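Local coordinates for protein glutathione-specific gamma-glutamylcyclotransferase (Saccharomyces cerevisiae S288c, PDB 5HWK) that cleaves glutathione, and no other gamma-glutamyl peptide, into 5-oxo-L-proline and the dipeptide Cys-Gly, so that the cell can use glutathione, at residues A[14-18]-A[19-23]; A[77-81]-A[82-86]. One frame throughout, in Å; residues are numbered along the deposited sequence. Where two conformers were deposited one is given.

Interaction 1 (A[14-18]-A[19-23]). With BEZ (benzoic acid), chain C.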
loop_
_atom_site.group_PDB
_atom_site.type_symbol
_atom_site.label_atom_id
_atom_site.label_comp_id
_atom_site.label_asym_id
_atom_site.label_seq_id
_atom_site.Cartn_x
_atom_site.Cartn_y
_atom_site.Cartn_z
ATOM N N GLY A 14 1.845 3.659 0.202
ATOM C CA GLY A 14 1.124 4.912 -0.028
ATOM C C GLY A 14 2.112 6.045 0.061
ATOM O O GLY A 14 3.126 6.013 -0.654
ATOM N N SER A 15 1.842 7.044 0.907
ATOM C CA SER A 15 2.703 8.212 0.950
ATOM C C SER A 15 4.097 7.916 1.439
ATOM O O SER A 15 4.967 8.735 1.194
ATOM C CB SER A 15 2.098 9.355 1.777
ATOM O OG SER A 15 1.944 8.992 3.134
ATOM N N LEU A 16 4.348 6.797 2.146
ATOM C CA LEU A 16 5.740 6.546 2.533
ATOM C C LEU A 16 6.610 6.272 1.326
ATOM O O LEU A 16 7.836 6.350 1.448
ATOM C CB LEU A 16 5.839 5.347 3.492
ATOM C CG LEU A 16 5.335 5.601 4.912
ATOM C CD1 LEU A 16 5.108 4.235 5.658
ATOM C CD2 LEU A 16 6.285 6.502 5.693
ATOM N N ILE A 17 6.027 5.926 0.167
ATOM C CA ILE A 17 6.844 5.709 -1.027
ATOM C C ILE A 17 7.561 6.987 -1.429
ATOM O O ILE A 17 8.761 6.991 -1.722
ATOM C CB ILE A 17 5.983 5.184 -2.191
ATOM C CG1 ILE A 17 5.462 3.796 -1.874
ATOM C CG2 ILE A 17 6.843 5.127 -3.441
ATOM C CD1 ILE A 17 4.473 3.246 -2.934
ATOM N N TYR A 18 6.833 8.094 -1.486
ATOM C CA TYR A 18 7.404 9.326 -2.006
ATOM C C TYR A 18 7.698 10.366 -0.943
ATOM O O TYR A 18 8.356 11.375 -1.261
ATOM C CB TYR A 18 6.520 9.936 -3.087
ATOM C CG TYR A 18 5.105 10.167 -2.626
ATOM C CD1 TYR A 18 4.773 11.275 -1.834
ATOM C CD2 TYR A 18 4.112 9.269 -2.948
ATOM C CE1 TYR A 18 3.479 11.504 -1.417
ATOM C CE2 TYR A 18 2.799 9.503 -2.536
ATOM C CZ TYR A 18 2.519 10.607 -1.756
ATOM O OH TYR A 18 1.250 10.834 -1.312
ATOM N N LYS A 19 7.229 10.163 0.293
ATOM C CA LYS A 19 7.579 11.014 1.429
ATOM C C LYS A 19 8.144 10.028 2.448
ATOM O O LYS A 19 7.420 9.557 3.346
ATOM C CB LYS A 19 6.346 11.749 1.954
ATOM C CG LYS A 19 6.619 12.699 3.097
ATOM C CD LYS A 19 5.461 13.659 3.285
ATOM C CE LYS A 19 5.245 14.020 4.738
ATOM N NZ LYS A 19 4.669 12.866 5.477
ATOM N N PRO A 20 9.422 9.685 2.335
ATOM C CA PRO A 20 9.966 8.550 3.092
ATOM C C PRO A 20 10.062 8.852 4.571
ATOM O O PRO A 20 10.010 10.019 4.995
ATOM C CB PRO A 20 11.369 8.380 2.497
ATOM C CG PRO A 20 11.715 9.754 1.993
ATOM C CD PRO A 20 10.433 10.308 1.460
ATOM N N PRO A 21 10.213 7.811 5.382
ATOM C CA PRO A 21 10.562 8.019 6.788
ATOM C C PRO A 21 11.995 8.533 6.927
ATOM O O PRO A 21 12.841 8.382 6.035
ATOM C CB PRO A 21 10.393 6.625 7.390
ATOM C CG PRO A 21 10.652 5.694 6.253
ATOM C CD PRO A 21 10.188 6.391 4.997
ATOM N N SER A 22 12.249 9.185 8.058
ATOM C CA SER A 22 13.582 9.674 8.354
ATOM C C SER A 22 14.521 8.519 8.620
ATOM O O SER A 22 14.138 7.474 9.150
ATOM C CB SER A 22 13.562 10.541 9.616
ATOM O OG SER A 22 12.503 11.471 9.576
ATOM N N HIS A 23 15.765 8.721 8.249
ATOM C CA HIS A 23 16.880 7.901 8.698
ATOM C C HIS A 23 16.905 6.498 8.105
ATOM O O HIS A 23 17.626 5.623 8.626
ATOM C CB HIS A 23 16.978 7.863 10.226
ATOM C CG HIS A 23 17.413 9.158 10.811
ATOM N ND1 HIS A 23 16.588 9.944 11.587
ATOM C CD2 HIS A 23 18.577 9.832 10.695
ATOM C CE1 HIS A 23 17.238 11.037 11.943
ATOM N NE2 HIS A 23 18.448 10.995 11.412
HETATM C C BEZ C . 2.291 3.748 3.546
HETATM O O1 BEZ C . 2.834 4.368 2.673
HETATM O O2 BEZ C . 2.513 2.533 3.581
HETATM C C1 BEZ C . 1.323 4.401 4.482
HETATM C C2 BEZ C . 0.558 3.582 5.289
HETATM C C3 BEZ C . -0.408 4.143 6.133
HETATM C C4 BEZ C . -0.543 5.517 6.230
HETATM C C5 BEZ C . 0.265 6.324 5.445
HETATM C C6 BEZ C . 1.197 5.797 4.556
#
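K19 N closes the single helical turn of 15-18 by donating to S15 O at 2.8 Å, with the C=O pointing almost straight at the donor (167°). Past it the chain runs extended through P20 and P21. Two backbone CH contacts tie it to the turn: L16 CA against K19 O, and P20 CA against L16 O, each at 3.5 Å. Proline suits this stretch, since it has no N-H to satisfy.

L16 lies between ligand and chain. With CG turned anti to the carbonyl carbon (chi1 -73°), CD1 comes within 3.6 Å of the benzoate carboxyl carbon C, while CD2 meets CD of P21 at 4.0 Å, the two side chains crossing at about a right angle. Shortening L16 to alanine would remove both methyls, and is likely to leave a gap beside the carboxyl carbon and cost P21 CD its contact with CD2. S15 O lies over the centre of one face of the Y18 ring, 3.9 Å above its plane. S15 OG approaches ring atom C6 of the benzoate at 3.6 Å, yet bonds to E115, the probable proton acceptor, and to R114; K19 NZ reaches V113 O.

Carboxyl oxygen O1 is gripped by G14 N at 2.8 Å and L16 N at 2.9 Å. Backbone N-H groups at the start of a helical turn thus hold the carboxyl group, probably as its anion, consistent with the substrate site inferred for this loop.

Interaction 2 (A[77-81]-A[82-86]); sequences LYSES and APIQD
A chi1 of 171° turns the hydroxyl of S79 away from its own N and beside its carbonyl carbon, where OG lies 3.6 Å from CG2 of I84. From the same position it accepts the N-H of S81 at 2.9 Å, which makes an ST turn. Serine fits because its short hydroxyl can reach a backbone N-H two residues on. In I84 the branch CG2 stands anti to the carbonyl carbon, and this directs that methyl back to S79 and S81.

The backbone from S79 to A82 forms a type I beta turn, but its closing bond, A82 N to S79 O, is weak at 3.4 Å. The small methyl of A82 fits beside the same oxygen, with CB 3.6 Å from S79 O. A cis peptide bond before P83 then bends the chain sharply; proline is the residue that most readily accepts this form. Beyond the bend, the side chain of Q85 folds back so that NE2 donates to P83 O at 3.0 Å, approaching from above the carbonyl plane.

All this lies at the surface, between the end of helix 69-78 and strand 91-99. I84, buried and apolar, anchors the loop against L72 and V75 of that helix and against L90, while its N-H is taken by N76 OD1. Q85 N bonds to D89, and E80 reaches out to H219 at the start of helix 219-232.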
loop_
_atom_site.group_PDB
_atom_site.type_symbol
_atom_site.label_atom_id
_atom_site.label_comp_id
_atom_site.label_asym_id
_atom_site.label_seq_id
_atom_site.Cartn_x
_atom_site.Cartn_y
_atom_site.Cartn_z
ATOM N N LEU A 77 -11.340 -8.661 -10.469
ATOM C CA LEU A 77 -11.622 -7.743 -11.565
ATOM C C LEU A 77 -10.359 -7.070 -12.081
ATOM O O LEU A 77 -10.261 -6.781 -13.278
ATOM C CB LEU A 77 -12.629 -6.691 -11.081
ATOM C CG LEU A 77 -13.191 -5.691 -12.088
ATOM C CD1 LEU A 77 -13.747 -6.425 -13.307
ATOM C CD2 LEU A 77 -14.265 -4.813 -11.430
ATOM N N TYR A 78 -9.372 -6.828 -11.207
ATOM C CA TYR A 78 -8.177 -6.089 -11.586
ATOM C C TYR A 78 -6.895 -6.896 -11.533
ATOM O O TYR A 78 -5.824 -6.337 -11.780
ATOM C CB TYR A 78 -8.031 -4.810 -10.745
ATOM C CG TYR A 78 -9.227 -3.900 -10.899
ATOM C CD1 TYR A 78 -9.390 -3.156 -12.056
ATOM C CD2 TYR A 78 -10.189 -3.763 -9.891
ATOM C CE1 TYR A 78 -10.492 -2.314 -12.217
ATOM C CE2 TYR A 78 -11.284 -2.920 -10.049
ATOM C CZ TYR A 78 -11.432 -2.216 -11.214
ATOM O OH TYR A 78 -12.514 -1.389 -11.357
ATOM N N SER A 79 -6.953 -8.184 -11.231
ATOM C CA SER A 79 -5.753 -8.986 -11.079
ATOM C C SER A 79 -5.448 -9.721 -12.376
ATOM O O SER A 79 -6.348 -10.287 -13.003
ATOM C CB SER A 79 -5.978 -10.011 -9.980
ATOM O OG SER A 79 -4.895 -10.914 -9.962
ATOM N N GLU A 80 -4.163 -9.744 -12.757
ATOM C CA GLU A 80 -3.710 -10.591 -13.871
ATOM C C GLU A 80 -3.724 -12.077 -13.541
ATOM O O GLU A 80 -3.535 -12.897 -14.444
ATOM C CB GLU A 80 -2.314 -10.180 -14.347
ATOM C CG GLU A 80 -2.295 -8.756 -14.884
ATOM C CD GLU A 80 -1.177 -8.495 -15.882
ATOM O OE1 GLU A 80 -0.335 -9.394 -16.089
ATOM O OE2 GLU A 80 -1.149 -7.382 -16.461
ATOM N N SER A 81 -3.945 -12.440 -12.284
ATOM C CA SER A 81 -4.016 -13.825 -11.857
ATOM C C SER A 81 -5.438 -14.257 -11.522
ATOM O O SER A 81 -5.623 -15.310 -10.896
ATOM C CB SER A 81 -3.080 -14.039 -10.670
ATOM O OG SER A 81 -1.740 -13.835 -11.061
ATOM N N ALA A 82 -6.444 -13.478 -11.930
ATOM C CA ALA A 82 -7.826 -13.869 -11.685
ATOM C C ALA A 82 -8.120 -15.219 -12.343
ATOM O O ALA A 82 -7.743 -15.444 -13.501
ATOM C CB ALA A 82 -8.770 -12.825 -12.275
ATOM N N PRO A 83 -8.806 -16.145 -11.643
ATOM C CA PRO A 83 -9.247 -16.020 -10.241
ATOM C C PRO A 83 -8.106 -16.378 -9.283
ATOM O O PRO A 83 -7.489 -17.443 -9.433
ATOM C CB PRO A 83 -10.347 -17.076 -10.139
ATOM C CG PRO A 83 -9.959 -18.121 -11.156
ATOM C CD PRO A 83 -9.271 -17.397 -12.278
ATOM N N ILE A 84 -7.827 -15.507 -8.312
ATOM C CA ILE A 84 -6.676 -15.735 -7.444
ATOM C C ILE A 84 -6.907 -16.975 -6.584
ATOM O O ILE A 84 -8.032 -17.282 -6.169
ATOM C CB ILE A 84 -6.371 -14.497 -6.585
ATOM C CG1 ILE A 84 -7.513 -14.220 -5.580
ATOM C CG2 ILE A 84 -6.084 -13.276 -7.478
ATOM C CD1 ILE A 84 -7.127 -13.255 -4.446
ATOM N N GLN A 85 -5.822 -17.698 -6.323
ATOM C CA GLN A 85 -5.867 -18.986 -5.646
ATOM C C GLN A 85 -5.047 -19.045 -4.372
ATOM O O GLN A 85 -5.170 -20.029 -3.633
ATOM C CB GLN A 85 -5.344 -20.095 -6.569
ATOM C CG GLN A 85 -6.175 -20.274 -7.813
ATOM C CD GLN A 85 -7.601 -20.652 -7.482
ATOM O OE1 GLN A 85 -7.850 -21.582 -6.706
ATOM N NE2 GLN A 85 -8.547 -19.925 -8.053
ATOM N N ASP A 86 -4.199 -18.057 -4.115
ATOM C CA ASP A 86 -3.242 -18.108 -3.024
ATOM C C ASP A 86 -2.738 -16.698 -2.780
ATOM O O ASP A 86 -2.843 -15.839 -3.671
ATOM C CB ASP A 86 -2.064 -19.021 -3.387
ATOM C CG ASP A 86 -1.413 -18.613 -4.690
#

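Overall arrangement
Interactions 1 and 2 are both local contacts where a helix gives way to a loop, yet they lie on opposite sides of the chain's centre, with their own centres 29 Å apart and their nearest atoms about 17 Å apart. Interaction 1 forms part of the benzoic acid pocket: the nearest side-chain atoms of S15 and of E115, the probable proton acceptor, are about 3 Å apart, and Y13 N adds a further bond to the benzoate. Interaction 2 is away from the annotated sites. Strand 91-99 connects the two regions in the fold: Y97 and I99 pack on the prolines after 15-18, whereas the loop holding 82-86 leads into the beginning of this strand, which pairs with strands 8-12 and 26-33.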